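Local coordinates for RIM-binding protein, isoform F (Drosophila melanogaster, PDB 6Q9M), which probably acts as an active-zone scaffold, coupling synaptic vesicle recruitment to release sites in exocytosis, at residues A[159-164]-A[201-206]. Sequence-based numbering, arbitrary orientation.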
# COMPACT_ATOMS: atom_id res chain seq x y z
N THR A 159 -13.78 13.70 -7.37
CA THR A 159 -12.70 14.65 -7.57
C THR A 159 -11.37 13.92 -7.57
O THR A 159 -11.17 12.96 -6.82
CB THR A 159 -12.66 15.73 -6.46
OG1 THR A 159 -13.94 16.37 -6.36
CG2 THR A 159 -11.58 16.78 -6.78
N GLN A 160 -10.46 14.40 -8.40
CA GLN A 160 -9.15 13.78 -8.56
C GLN A 160 -8.17 14.37 -7.57
O GLN A 160 -8.10 15.58 -7.39
CB GLN A 160 -8.62 13.98 -9.98
CG GLN A 160 -9.02 12.87 -10.90
CD GLN A 160 -9.45 13.40 -12.24
OE1 GLN A 160 -9.45 14.61 -12.46
NE2 GLN A 160 -9.82 12.51 -13.14
N TYR A 161 -7.36 13.49 -6.97
CA TYR A 161 -6.40 13.90 -5.98
C TYR A 161 -5.07 13.21 -6.26
O TYR A 161 -5.03 12.04 -6.66
CB TYR A 161 -6.89 13.56 -4.57
CG TYR A 161 -8.04 14.42 -4.14
CD1 TYR A 161 -7.84 15.76 -3.80
CD2 TYR A 161 -9.34 13.91 -4.08
CE1 TYR A 161 -8.89 16.55 -3.38
CE2 TYR A 161 -10.40 14.71 -3.68
CZ TYR A 161 -10.17 16.03 -3.34
OH TYR A 161 -11.21 16.83 -2.93
N ARG A 162 -3.99 13.96 -6.07
CA ARG A 162 -2.63 13.43 -6.07
C ARG A 162 -2.07 13.59 -4.67
O ARG A 162 -1.94 14.72 -4.17
CB ARG A 162 -1.77 14.16 -7.09
CG ARG A 162 -0.30 13.78 -7.02
CD ARG A 162 0.41 14.20 -8.29
NE ARG A 162 0.08 13.33 -9.41
CZ ARG A 162 0.57 13.49 -10.64
NH1 ARG A 162 1.41 14.50 -10.86
NH2 ARG A 162 0.23 12.67 -11.63
N VAL A 163 -1.70 12.49 -4.04
CA VAL A 163 -1.16 12.54 -2.69
C VAL A 163 0.27 12.01 -2.73
O VAL A 163 0.55 11.01 -3.40
CB VAL A 163 -2.05 11.78 -1.69
CG1 VAL A 163 -2.43 10.46 -2.23
CG2 VAL A 163 -1.35 11.64 -0.33
N THR A 164 1.17 12.73 -2.05
CA THR A 164 2.58 12.38 -1.93
C THR A 164 2.93 12.19 -0.46
O THR A 164 2.25 12.70 0.43
CB THR A 164 3.48 13.46 -2.52
OG1 THR A 164 3.42 14.61 -1.67
CG2 THR A 164 2.99 13.88 -3.90
N PHE A 201 -5.79 9.18 -7.43
CA PHE A 201 -7.06 8.50 -7.23
C PHE A 201 -8.18 9.52 -7.35
O PHE A 201 -7.94 10.73 -7.39
CB PHE A 201 -7.11 7.77 -5.87
CG PHE A 201 -7.27 8.69 -4.69
CD1 PHE A 201 -6.16 9.25 -4.06
CD2 PHE A 201 -8.53 8.99 -4.18
CE1 PHE A 201 -6.30 10.10 -2.97
CE2 PHE A 201 -8.69 9.84 -3.07
CZ PHE A 201 -7.57 10.40 -2.47
N ARG A 202 -9.42 9.03 -7.42
CA ARG A 202 -10.61 9.87 -7.50
C ARG A 202 -11.58 9.51 -6.39
O ARG A 202 -11.76 8.33 -6.08
CB ARG A 202 -11.32 9.72 -8.85
CG ARG A 202 -12.56 10.62 -8.94
CD ARG A 202 -13.42 10.41 -10.19
NE ARG A 202 -12.66 10.04 -11.38
CZ ARG A 202 -12.42 10.87 -12.39
NH1 ARG A 202 -12.88 12.12 -12.33
NH2 ARG A 202 -11.74 10.46 -13.44
N THR A 203 -12.21 10.52 -5.79
CA THR A 203 -13.20 10.18 -4.77
C THR A 203 -14.47 9.62 -5.42
O THR A 203 -14.69 9.77 -6.62
CB THR A 203 -13.52 11.38 -3.88
OG1 THR A 203 -13.74 12.56 -4.67
CG2 THR A 203 -12.36 11.61 -2.91
N LEU A 204 -15.27 8.93 -4.62
CA LEU A 204 -16.53 8.37 -5.11
C LEU A 204 -17.55 9.49 -5.33
O LEU A 204 -17.40 10.62 -4.85
CB LEU A 204 -17.07 7.33 -4.14
CG LEU A 204 -16.19 6.13 -3.78
CD1 LEU A 204 -16.92 5.27 -2.79
CD2 LEU A 204 -15.79 5.30 -5.01
N THR A 205 -18.64 9.14 -6.00
CA THR A 205 -19.69 10.09 -6.35
C THR A 205 -20.77 10.09 -5.27
O THR A 205 -21.18 9.04 -4.78
CB THR A 205 -20.31 9.77 -7.71
OG1 THR A 205 -19.28 9.44 -8.65
CG2 THR A 205 -21.09 10.97 -8.24
N LYS A 206 -21.20 11.29 -4.90
CA LYS A 206 -22.12 11.47 -3.77
C LYS A 206 -23.44 10.75 -3.99
O LYS A 206 -23.78 9.81 -3.27
CB LYS A 206 -22.35 12.96 -3.54
CG LYS A 206 -22.74 13.71 -4.82
CD LYS A 206 -22.04 15.05 -5.00
CE LYS A 206 -21.94 15.40 -6.48
NZ LYS A 206 -20.93 14.54 -7.18
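In the four-stranded antiparallel sheet of the second fibronectin type III domain, Tyr161 and Phe201 pair the inner strand 160-167 with the edge strand 198-202, and further hydrogen bonds follow where the latter ends. They form a hydrogen-bonded antiparallel pair: Tyr161 N gives to Phe201 O at 2.9 Å, and Phe201 N returns a bond to Tyr161 O. Their side chains share the face turned to strand 118-123. With its CG between backbone N and carbonyl carbon (chi1 74°), Phe201 takes Tyr161 CB over one ring face, a CH-pi contact 4.2 Å from the centroid, while Val163 CG1 meets the edge at CE1. The two rings lie oblique, planes 36° apart. On the other face Gln160 and Arg202 run side by side, Gln160 CG over the centre of one guanidinium face and the amide plane tilted 50° from it; NE2 comes doubtfully close to Arg202 NH2, donor to donor. Beyond them Thr203, in the loop, adds two bonds to Thr159: its N donates to Thr159 O at 2.8 Å, and its OG1, which also bonds Ala156 O, accepts from Thr159 N. Thr203 CG2 meets the tyrosine ring edge 3.7 Å from Tyr161 CE2.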